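Local coordinates for protein hypothetical NUDIX hydrolase (Listeria monocytogenes, PDB 3SON) that is a putative NUDIX hydrolase that binds calcium and probably cleaves nucleoside diphosphates linked to another moiety, its exact substrate being unknown, at residues N138-K142 against N143-K147. Residues are numbered along the deposited sequence; the frame is centred on the assembly and turned at random.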
ATOM      1  N   ASN A 138      -6.999   9.265  11.424  1.00 23.24           N
ATOM      2  CA  ASN A 138      -7.730  10.455  11.542  1.00 24.15           C
ATOM      3  C   ASN A 138      -9.232  10.159  11.752  1.00 26.85           C
ATOM      4  O   ASN A 138      -9.872  10.697  12.672  1.00 28.49           O
ATOM      5  CB  ASN A 138      -7.512  11.365  10.348  1.00 32.50           C
ATOM      6  CG  ASN A 138      -8.155  12.706  10.554  1.00 26.02           C
ATOM      7  OD1 ASN A 138      -7.892  13.393  11.568  1.00 28.75           O
ATOM      8  ND2 ASN A 138      -9.048  13.091   9.624  1.00 29.55           N
ATOM      9  N   GLU A 139      -9.773   9.212  10.981  1.00 25.19           N
ATOM     10  CA  GLU A 139     -11.170   8.781  11.205  1.00 24.16           C
ATOM     11  C   GLU A 139     -11.379   8.173  12.574  1.00 28.94           C
ATOM     12  O   GLU A 139     -12.364   8.489  13.261  1.00 28.44           O
ATOM     13  CB  GLU A 139     -11.624   7.810  10.096  1.00 25.76           C
ATOM     14  CG  GLU A 139     -11.726   8.434   8.722  1.00 30.50           C
ATOM     15  CD  GLU A 139     -12.667   9.621   8.718  1.00 29.13           C
ATOM     16  OE1 GLU A 139     -13.859   9.452   9.068  1.00 34.08           O
ATOM     17  OE2 GLU A 139     -12.200  10.726   8.369  1.00 41.55           O
ATOM     18  N   ARG A 140     -10.448   7.329  13.002  1.00 24.04           N
ATOM     19  CA  ARG A 140     -10.495   6.746  14.339  1.00 29.85           C
ATOM     20  C   ARG A 140     -10.404   7.776  15.461  1.00 29.42           C
ATOM     21  O   ARG A 140     -11.187   7.717  16.372  1.00 35.31           O
ATOM     22  CB  ARG A 140      -9.468   5.693  14.494  1.00 26.20           C
ATOM     23  CG  ARG A 140      -9.715   4.418  13.731  1.00 25.64           C
ATOM     24  CD  ARG A 140      -8.600   3.460  14.071  1.00 28.16           C
ATOM     25  NE  ARG A 140      -8.755   2.178  13.407  1.00 26.40           N
ATOM     26  CZ  ARG A 140      -9.488   1.180  13.867  1.00 36.78           C
ATOM     27  NH1 ARG A 140     -10.202   1.316  15.002  1.00 35.32           N
ATOM     28  NH2 ARG A 140      -9.557   0.051  13.154  1.00 36.81           N
ATOM     29  N   LEU A 141      -9.537   8.770  15.346  1.00 26.25           N
ATOM     30  CA  LEU A 141      -9.489   9.798  16.376  1.00 30.93           C
ATOM     31  C   LEU A 141     -10.858  10.492  16.429  1.00 34.83           C
ATOM     32  O   LEU A 141     -11.494  10.499  17.464  1.00 39.14           O
ATOM     33  CB  LEU A 141      -8.374  10.791  16.128  1.00 30.87           C
ATOM     34  CG  LEU A 141      -6.976  10.204  16.353  1.00 29.68           C
ATOM     35  CD1 LEU A 141      -5.831  11.166  15.881  1.00 25.04           C
ATOM     36  CD2 LEU A 141      -6.845   9.821  17.819  1.00 32.15           C
ATOM     37  N   LYS A 142     -11.294  11.052  15.302  1.00 31.71           N
ATOM     38  CA  LYS A 142     -12.580  11.742  15.222  1.00 37.48           C
ATOM     39  C   LYS A 142     -13.722  10.972  15.851  1.00 40.43           C
ATOM     40  O   LYS A 142     -14.626  11.584  16.425  1.00 38.38           O
ATOM     41  CB  LYS A 142     -12.951  11.990  13.780  1.00 39.56           C
ATOM     42  CG  LYS A 142     -12.219  13.100  13.073  1.00 39.05           C
ATOM     43  CD  LYS A 142     -12.599  13.003  11.602  1.00 38.64           C
ATOM     44  CE  LYS A 142     -12.055  14.118  10.742  1.00 50.00           C
ATOM     45  NZ  LYS A 142     -12.731  14.030   9.406  1.00 43.60           N
ATOM     46  N   ASN A 143     -13.689   9.636  15.733  1.00 35.27           N
ATOM     47  CA  ASN A 143     -14.763   8.783  16.205  1.00 36.59           C
ATOM     48  C   ASN A 143     -14.540   8.224  17.620  1.00 34.89           C
ATOM     49  O   ASN A 143     -15.331   7.416  18.099  1.00 42.41           O
ATOM     50  CB  ASN A 143     -14.925   7.592  15.260  1.00 38.67           C
ATOM     51  CG  ASN A 143     -15.482   7.985  13.905  1.00 47.62           C
ATOM     52  OD1 ASN A 143     -15.744   9.154  13.643  1.00 41.51           O
ATOM     53  ND2 ASN A 143     -15.667   6.999  13.039  1.00 49.36           N
ATOM     54  N   ASN A 144     -13.425   8.618  18.247  1.00 38.78           N
ATOM     55  CA  ASN A 144     -12.961   7.994  19.491  1.00 37.70           C
ATOM     56  C   ASN A 144     -13.001   6.434  19.405  1.00 36.68           C
ATOM     57  O   ASN A 144     -13.520   5.762  20.299  1.00 34.02           O
ATOM     58  CB  ASN A 144     -13.785   8.488  20.706  1.00 40.35           C
ATOM     59  CG  ASN A 144     -13.126   8.126  22.035  1.00 45.74           C
ATOM     60  OD1 ASN A 144     -11.890   8.125  22.155  1.00 45.49           O
ATOM     61  ND2 ASN A 144     -13.940   7.775  23.020  1.00 45.23           N
ATOM     62  N   ASP A 145     -12.406   5.890  18.341  1.00 34.49           N
ATOM     63  CA  ASP A 145     -12.464   4.455  18.020  1.00 28.26           C
ATOM     64  C   ASP A 145     -11.084   3.898  17.794  1.00 30.75           C
ATOM     65  O   ASP A 145     -10.716   3.618  16.666  1.00 37.03           O
ATOM     66  CB  ASP A 145     -13.265   4.305  16.751  1.00 27.20           C
ATOM     67  CG  ASP A 145     -13.590   2.861  16.438  1.00 32.17           C
ATOM     68  OD1 ASP A 145     -13.411   1.980  17.359  1.00 30.09           O
ATOM     69  OD2 ASP A 145     -14.065   2.621  15.316  1.00 29.67           O
HETATM   70  N   MSE A 146     -10.304   3.783  18.854  1.00 33.63           N
HETATM   71  CA  MSE A 146      -8.878   3.439  18.724  1.00 26.89           C
HETATM   72  C   MSE A 146      -8.774   2.006  19.270  1.00 31.85           C
HETATM   73  O   MSE A 146      -9.735   1.492  19.889  1.00 34.21           O
HETATM   74  CB  MSE A 146      -8.011   4.563  19.387  1.00 25.36           C
HETATM   75  CG  MSE A 146      -7.978   5.989  18.590  1.00 23.96           C
HETATM   76 SE   MSE A 146      -6.917   5.844  17.036  0.75 34.50          SE
HETATM   77  CE  MSE A 146      -5.150   6.245  17.793  1.00 30.43           C
ATOM     78  N   LYS A 147      -7.701   1.298  18.903  1.00 35.65           N
ATOM     79  CA  LYS A 147      -7.394  -0.000  19.507  1.00 35.10           C
ATOM     80  C   LYS A 147      -5.936  -0.049  19.949  1.00 34.42           C
ATOM     81  O   LYS A 147      -5.024   0.201  19.174  1.00 28.37           O
ATOM     82  CB  LYS A 147      -7.775  -1.198  18.613  1.00 35.87           C
ATOM     83  CG  LYS A 147      -7.489  -1.045  17.146  1.00 34.81           C
ATOM     84  CD  LYS A 147      -7.968  -2.241  16.287  1.00 37.39           C
ATOM     85  CE  LYS A 147      -7.023  -2.371  15.075  1.00 43.88           C
ATOM     86  NZ  LYS A 147      -7.482  -3.309  14.004  1.00 37.83           N
TER
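Arg140, in the last turn of helix 128-142, lies along Asp145 and Met146 of the chain that leaves it through a Schellman motif. Asn144 takes a positive phi and turns the backbone back over the helix end. Asp145 N then bonds to Arg140 O at 2.9 Å, and Asn144 N bonds to Leu141 O. Asn143 N still makes a helical bond to Glu139 O at 3.0 Å.

Extended from CG to NE, the Arg140 side chain lays CB, CG and CD along the carbonyl oxygen of Asp145. Its guanidinium then turns back to that oxygen through chi4 (-85°), and NH1 donates to Asp145 O at 2.9 Å. The oxygen lies at the edge of the guanidinium, near its plane. The donor sits above the carbonyl plane, not on a lone pair. Arg140 thus holds the exit loop by both its backbone carbonyl and its side chain. Its other nitrogens are paired too: NE with Glu136 and NH2 with Asp70. Asp70 also takes Lys147 NZ, which lies 4.0 Å from Arg140 NH2. The Asp70 carboxylate thus draws both cations together, one on each oxygen. Lys147 CG lies over one face of the guanidinium.

The Asp145 carboxylate stays beyond salt-bridge distance of Arg140. Its OD2 is bonded instead to Tyr86 OH of the second subunit, and Asn143 ND2 meets the same hydroxyl. The helix end therefore forms part of the dimer contact.

On the side toward the sheet, selenomethionine Met146 is bent at chi2 (-73°) and chi3 (-87°). This bend lays the selenium against the Arg140 side chain, while the Met146 side chain also touches Phe13 of strand 7-15. Met146 SE rests 3.6 Å from Arg140 CB, and Met146 CE meets Leu141 CD2 at 4.0 Å.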